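Local coordinates for protein cephalosporin hydroxylase CMCI (Streptomyces clavuligerus, PDB 2BM8) that takes part in cephamycin biosynthesis, probably in the steps that modify the cephalosporin nucleus, and has a Rossmann-like fold related to that of methyltransferases, at residues 139-145 with 163-168; 179-185 with 227-233. The protein carries 3 engineered substitutions. One frame throughout, in Å; residues are numbered along the deposited sequence.

In the fold
Both contacts belong to the Rossmann-like domain, whose seven-stranded sheet runs in the order 3-2-1-4-5-7-6 known from class I methyltransferases. Contact 1 (139-145 with 163-168) joins the loop after strand 132-136 to the start of helix 165-175, and contact 2 (179-185 with 227-233) pairs the strand that follows this helix with the antiparallel strand 228-231. Their centres lie about 17 Å apart. They meet where Thr165 CG2 touches Ile185 CD1 at 3.6 Å, and Phe157 of strand 155-159 is a common neighbour, packing against Phe145 and Ile168 in one contact and Phe183 in the other. The structure is the apo form.

Contact 1: 139-145 with 163-168; sequences CSDLTTF and ANTFNI
Ile168 is the central bump, its side chain crossing that of Phe145 at about a right angle. The branch CG2 sits over one ring face, offset toward the rim, while CD1 comes within 3.9 Å of Phe145 CZ. Chi1 of -65° puts CG1 anti to the carbonyl carbon and CG2 over the ring; the extended chi2 (162°) then carries CD1 toward Cys139, whose CB is 4.2 Å from it. Ile168 thus fills the hollow between Cys139, Leu142 and Phe145. From Leu142 only the methyl CD2 reaches across, lying 4.0 Å from Asn167 O and beside Ile168 CG1. Farther along, the methyl of Ala163 meets Cys139 CB at 3.8 Å. Asn164 fills the next place: its CB packs on Cys139 O, and its ND2 gives that same oxygen a weak hydrogen bond of 3.3 Å. Its OD1 accepts a bond from Asn167 ND2 at 2.9 Å, which helps fix how the Asn164 amide is turned. Asn164 holds the N-cap position of helix 165-175, though its side chain makes no capping bond. The loop thus packs on the helix's first turn at the C-terminal ends of the parallel strands of a Rossmann-like fold. Cys139, Phe145 and Ile168 all rest on Leu88 of strand 84-88, and Phe145 and Ile168 also on Phe157 of strand 155-159, while Phe9 of the second subunit packs against Asn167.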
loop_
_atom_site.group_PDB
_atom_site.type_symbol
_atom_site.label_atom_id
_atom_site.label_comp_id
_atom_site.label_asym_id
_atom_site.label_seq_id
_atom_site.Cartn_x
_atom_site.Cartn_y
_atom_site.Cartn_z
ATOM N N CYS B 139 -25.122 13.324 30.232
ATOM C CA CYS B 139 -24.170 12.269 30.581
ATOM C C CYS B 139 -23.553 12.395 31.975
ATOM O O CYS B 139 -23.332 11.386 32.646
ATOM C CB CYS B 139 -23.070 12.181 29.524
ATOM S SG CYS B 139 -23.664 11.473 27.971
ATOM N N SER B 140 -23.287 13.619 32.420
ATOM C CA SER B 140 -22.581 13.823 33.690
ATOM C C SER B 140 -23.481 13.621 34.930
ATOM O O SER B 140 -22.981 13.533 36.057
ATOM C CB SER B 140 -21.890 15.199 33.713
ATOM O OG SER B 140 -22.690 16.179 34.341
ATOM N N ASP B 141 -24.797 13.552 34.717
ATOM C CA ASP B 141 -25.760 13.264 35.784
ATOM C C ASP B 141 -26.298 11.838 35.579
ATOM O O ASP B 141 -26.995 11.577 34.607
ATOM C CB ASP B 141 -26.883 14.306 35.752
ATOM C CG ASP B 141 -27.957 14.068 36.811
ATOM O OD1 ASP B 141 -28.852 14.931 36.945
ATOM O OD2 ASP B 141 -27.998 13.061 37.548
ATOM N N LEU B 142 -25.972 10.929 36.499
ATOM C CA LEU B 142 -26.287 9.502 36.341
ATOM C C LEU B 142 -27.768 9.156 36.557
ATOM O O LEU B 142 -28.259 8.170 36.008
ATOM C CB LEU B 142 -25.419 8.648 37.278
ATOM C CG LEU B 142 -23.932 8.505 36.931
ATOM C CD1 LEU B 142 -23.163 7.864 38.089
ATOM C CD2 LEU B 142 -23.726 7.697 35.646
ATOM N N THR B 143 -28.472 9.952 37.360
ATOM C CA THR B 143 -29.901 9.721 37.634
ATOM C C THR B 143 -30.780 9.923 36.401
ATOM O O THR B 143 -31.947 9.532 36.398
ATOM C CB THR B 143 -30.406 10.633 38.777
ATOM O OG1 THR B 143 -30.033 11.995 38.514
ATOM C CG2 THR B 143 -29.729 10.288 40.116
ATOM N N THR B 144 -30.215 10.568 35.382
ATOM C CA THR B 144 -30.780 10.593 34.036
ATOM C C THR B 144 -31.162 9.207 33.538
ATOM O O THR B 144 -32.229 9.025 32.965
ATOM C CB THR B 144 -29.741 11.163 33.057
ATOM O OG1 THR B 144 -29.549 12.558 33.316
ATOM C CG2 THR B 144 -30.241 11.107 31.619
ATOM N N PHE B 145 -30.267 8.246 33.747
ATOM C CA PHE B 145 -30.399 6.899 33.202
ATOM C C PHE B 145 -31.339 6.003 33.981
ATOM O O PHE B 145 -31.720 4.950 33.475
ATOM C CB PHE B 145 -29.027 6.225 33.125
ATOM C CG PHE B 145 -28.090 6.893 32.172
ATOM C CD1 PHE B 145 -27.251 7.909 32.603
ATOM C CD2 PHE B 145 -28.061 6.521 30.837
ATOM C CE1 PHE B 145 -26.390 8.534 31.726
ATOM C CE2 PHE B 145 -27.205 7.143 29.953
ATOM C CZ PHE B 145 -26.364 8.155 30.399
ATOM N N ALA B 163 -18.938 10.881 26.790
ATOM C CA ALA B 163 -18.602 11.916 27.771
ATOM C C ALA B 163 -18.207 11.349 29.136
ATOM O O ALA B 163 -17.089 11.577 29.618
ATOM C CB ALA B 163 -19.759 12.921 27.908
ATOM N N ASN B 164 -19.102 10.620 29.780
ATOM C CA ASN B 164 -18.825 10.135 31.151
ATOM C C ASN B 164 -18.805 8.621 31.097
ATOM O O ASN B 164 -19.256 7.952 31.994
ATOM C CB ASN B 164 -19.919 10.668 32.095
ATOM C CG ASN B 164 -19.585 10.526 33.574
ATOM O OD1 ASN B 164 -18.423 10.522 33.991
ATOM N ND2 ASN B 164 -20.634 10.428 34.385
ATOM N N THR B 165 -18.245 8.100 30.019
ATOM C CA THR B 165 -18.477 6.730 29.593
ATOM C C THR B 165 -18.205 5.655 30.666
ATOM O O THR B 165 -19.073 4.841 30.972
ATOM C CB THR B 165 -17.623 6.465 28.349
ATOM O OG1 THR B 165 -17.916 7.454 27.345
ATOM C CG2 THR B 165 -17.973 5.105 27.717
ATOM N N PHE B 166 -17.013 5.670 31.247
ATOM C CA PHE B 166 -16.658 4.678 32.254
ATOM C C PHE B 166 -17.580 4.715 33.462
ATOM O O PHE B 166 -17.933 3.660 33.988
ATOM C CB PHE B 166 -15.195 4.826 32.669
ATOM C CG PHE B 166 -14.244 4.439 31.584
ATOM C CD1 PHE B 166 -13.539 5.408 30.877
ATOM C CD2 PHE B 166 -14.084 3.107 31.239
ATOM C CE1 PHE B 166 -12.670 5.047 29.872
ATOM C CE2 PHE B 166 -13.221 2.743 30.224
ATOM C CZ PHE B 166 -12.515 3.712 29.539
ATOM N N ASN B 167 -17.976 5.916 33.886
ATOM C CA ASN B 167 -18.956 6.065 34.965
ATOM C C ASN B 167 -20.314 5.502 34.578
ATOM O O ASN B 167 -20.950 4.827 35.374
ATOM C CB ASN B 167 -19.095 7.537 35.399
ATOM C CG ASN B 167 -18.085 7.936 36.495
ATOM O OD1 ASN B 167 -17.863 7.192 37.453
ATOM N ND2 ASN B 167 -17.478 9.116 36.348
ATOM N N ILE B 168 -20.743 5.759 33.345
ATOM C CA ILE B 168 -22.004 5.227 32.829
ATOM C C ILE B 168 -21.932 3.710 32.741
ATOM O O ILE B 168 -22.922 3.025 32.954
ATOM C CB ILE B 168 -22.321 5.830 31.440
ATOM C CG1 ILE B 168 -22.569 7.330 31.539
ATOM C CG2 ILE B 168 -23.543 5.171 30.820
ATOM C CD1 ILE B 168 -22.448 8.033 30.194
#

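Contact 2: 179-185 with 227-233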
loop_
_atom_site.group_PDB
_atom_site.type_symbol
_atom_site.label_atom_id
_atom_site.label_comp_id
_atom_site.label_asym_id
_atom_site.label_seq_id
_atom_site.Cartn_x
_atom_site.Cartn_y
_atom_site.Cartn_z
ATOM N N GLU B 179 -26.654 -10.848 32.272
ATOM C CA GLU B 179 -25.748 -11.680 31.493
ATOM C C GLU B 179 -26.212 -11.751 30.031
ATOM O O GLU B 179 -27.383 -11.974 29.765
ATOM C CB GLU B 179 -25.664 -13.073 32.125
ATOM C CG GLU B 179 -24.934 -14.097 31.277
ATOM C CD GLU B 179 -24.751 -15.422 31.991
ATOM O OE1 GLU B 179 -25.265 -15.576 33.124
ATOM O OE2 GLU B 179 -24.084 -16.310 31.423
ATOM N N GLY B 180 -25.294 -11.538 29.092
ATOM C CA GLY B 180 -25.632 -11.510 27.676
ATOM C C GLY B 180 -25.811 -10.119 27.081
ATOM O O GLY B 180 -25.583 -9.948 25.878
ATOM N N ASP B 181 -26.200 -9.133 27.893
ATOM C CA ASP B 181 -26.444 -7.765 27.409
ATOM C C ASP B 181 -25.169 -7.110 26.907
ATOM O O ASP B 181 -24.100 -7.361 27.423
ATOM C CB ASP B 181 -27.057 -6.888 28.507
ATOM C CG ASP B 181 -28.486 -7.294 28.865
ATOM O OD1 ASP B 181 -29.084 -8.135 28.161
ATOM O OD2 ASP B 181 -29.094 -6.812 29.843
ATOM N N TYR B 182 -25.285 -6.275 25.888
ATOM C CA TYR B 182 -24.125 -5.656 25.282
ATOM C C TYR B 182 -23.949 -4.220 25.770
ATOM O O TYR B 182 -24.915 -3.509 25.998
ATOM C CB TYR B 182 -24.260 -5.697 23.762
ATOM C CG TYR B 182 -23.848 -7.025 23.161
ATOM C CD1 TYR B 182 -24.746 -8.077 23.051
ATOM C CD2 TYR B 182 -22.552 -7.232 22.714
ATOM C CE1 TYR B 182 -24.358 -9.293 22.502
ATOM C CE2 TYR B 182 -22.167 -8.442 22.167
ATOM C CZ TYR B 182 -23.070 -9.461 22.062
ATOM O OH TYR B 182 -22.668 -10.660 21.530
ATOM N N PHE B 183 -22.709 -3.823 26.000
ATOM C CA PHE B 183 -22.368 -2.427 26.184
ATOM C C PHE B 183 -21.334 -2.129 25.123
ATOM O O PHE B 183 -20.265 -2.717 25.143
ATOM C CB PHE B 183 -21.810 -2.144 27.583
ATOM C CG PHE B 183 -21.647 -0.661 27.886
ATOM C CD1 PHE B 183 -22.567 0.007 28.677
ATOM C CD2 PHE B 183 -20.572 0.062 27.376
ATOM C CE1 PHE B 183 -22.412 1.365 28.963
ATOM C CE2 PHE B 183 -20.422 1.424 27.665
ATOM C CZ PHE B 183 -21.346 2.064 28.457
ATOM N N ILE B 184 -21.670 -1.215 24.211
ATOM C CA ILE B 184 -20.872 -0.956 23.022
ATOM C C ILE B 184 -20.420 0.499 22.929
ATOM O O ILE B 184 -21.227 1.423 23.043
ATOM C CB ILE B 184 -21.676 -1.338 21.768
ATOM C CG1 ILE B 184 -21.791 -2.862 21.688
ATOM C CG2 ILE B 184 -21.003 -0.807 20.512
ATOM C CD1 ILE B 184 -22.877 -3.353 20.789
ATOM N N ILE B 185 -19.126 0.697 22.703
ATOM C CA ILE B 185 -18.591 2.037 22.500
ATOM C C ILE B 185 -18.104 2.135 21.080
ATOM O O ILE B 185 -17.134 1.499 20.707
ATOM C CB ILE B 185 -17.457 2.323 23.498
ATOM C CG1 ILE B 185 -18.022 2.406 24.911
ATOM C CG2 ILE B 185 -16.773 3.637 23.156
ATOM C CD1 ILE B 185 -17.043 2.092 25.989
ATOM N N GLY B 227 -14.456 -2.476 20.580
ATOM C CA GLY B 227 -15.378 -1.732 21.439
ATOM C C GLY B 227 -16.678 -2.444 21.786
ATOM O O GLY B 227 -17.562 -1.848 22.404
ATOM N N VAL B 228 -16.791 -3.721 21.416
ATOM C CA VAL B 228 -18.009 -4.489 21.622
ATOM C C VAL B 228 -17.842 -5.309 22.891
ATOM O O VAL B 228 -17.091 -6.283 22.909
ATOM C CB VAL B 228 -18.289 -5.431 20.423
ATOM C CG1 VAL B 228 -19.562 -6.259 20.654
ATOM C CG2 VAL B 228 -18.394 -4.643 19.126
ATOM N N LEU B 229 -18.515 -4.896 23.964
ATOM C CA LEU B 229 -18.423 -5.595 25.241
ATOM C C LEU B 229 -19.751 -6.226 25.610
ATOM O O LEU B 229 -20.794 -5.741 25.210
ATOM C CB LEU B 229 -18.006 -4.628 26.345
ATOM C CG LEU B 229 -16.935 -3.612 25.978
ATOM C CD1 LEU B 229 -16.655 -2.729 27.171
ATOM C CD2 LEU B 229 -15.667 -4.317 25.506
ATOM N N ARG B 230 -19.720 -7.310 26.369
ATOM C CA ARG B 230 -20.952 -7.843 26.940
ATOM C C ARG B 230 -20.782 -8.376 28.359
ATOM O O ARG B 230 -19.683 -8.585 28.848
ATOM C CB ARG B 230 -21.573 -8.901 26.024
ATOM C CG ARG B 230 -20.666 -10.032 25.669
ATOM C CD ARG B 230 -21.361 -11.175 24.942
ATOM N NE ARG B 230 -20.601 -12.418 25.073
ATOM C CZ ARG B 230 -20.770 -13.490 24.309
ATOM N NH1 ARG B 230 -21.683 -13.502 23.349
ATOM N NH2 ARG B 230 -20.020 -14.561 24.502
ATOM N N ARG B 231 -21.912 -8.587 29.009
ATOM C CA ARG B 231 -21.945 -9.017 30.385
ATOM C C ARG B 231 -21.675 -10.521 30.476
ATOM O O ARG B 231 -22.436 -11.323 29.948
ATOM C CB ARG B 231 -23.314 -8.672 30.987
ATOM C CG ARG B 231 -23.240 -7.850 32.235
ATOM C CD ARG B 231 -22.464 -8.523 33.293
ATOM N NE ARG B 231 -22.846 -8.120 34.633
ATOM C CZ ARG B 231 -22.327 -8.658 35.720
ATOM N NH1 ARG B 231 -21.413 -9.612 35.613
ATOM N NH2 ARG B 231 -22.714 -8.241 36.911
ATOM N N VAL B 232 -20.570 -10.878 31.126
ATOM C CA VAL B 232 -20.194 -12.280 31.387
ATOM C C VAL B 232 -21.015 -12.812 32.571
ATOM O O VAL B 232 -21.526 -12.022 33.388
ATOM C CB VAL B 232 -18.665 -12.404 31.684
ATOM C CG1 VAL B 232 -18.251 -13.832 32.092
ATOM C CG2 VAL B 232 -17.873 -11.971 30.488
ATOM N N ALA B 233 -21.151 -14.142 32.642
ATOM C CA ALA B 233 -21.909 -14.814 33.709
ATOM C C ALA B 233 -21.559 -14.328 35.132
ATOM O O ALA B 233 -20.380 -14.144 35.468
ATOM C CB ALA B 233 -21.728 -16.357 33.606
#
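Tyr182 packs its ring against the aliphatic part of Arg230: CB of the arginine stands over one face, 4.0 Å from the ring centroid in a CH-pi contact, offset toward the rim. Arg230 CG lies between its backbone N and carbonyl carbon (chi1 55°), and from there the chain runs extended beside the tyrosine to bring CD within 3.7 Å of Tyr182 OH. At the ring edge, Val228 CG1 meets Tyr182 CE2 at 3.7 Å, and Ile184 CG1 lies alongside the valine. The polar ends have partners beyond the two strands: Tyr182 OH bonds Asp214 OD2, and Arg230 NH2 makes a salt bridge to Asp35 of the third subunit. Replacing Tyr182 by alanine removes the ring and hydroxyl, which would probably leave Arg230 CB and Val228 CG1 facing a gap and Asp214 without that hydrogen bond. Strands 182-185 and 228-231 run antiparallel. Phe183 and Leu229 form a hydrogen-bonded pair, with Phe183 N 2.8 Å from Leu229 O. Arg231 N to Asp181 O, the nearly straight Gly180 N to Arg231 O (174°) and Ile185 N to Gly227 O extend the ladder both ways. At Gly227 a side chain would clash with Ile185 O. An antiparallel strand inserted next to the fifth strand, as 228-231 is here, is the hallmark of the class I methyltransferase sheet. Tyr182, Ile184 and Val228 face helix 67-80, whereas Phe183 and Leu229 face helix 165-175; strands 155-159 and 211-214 flank the pair in the sheet.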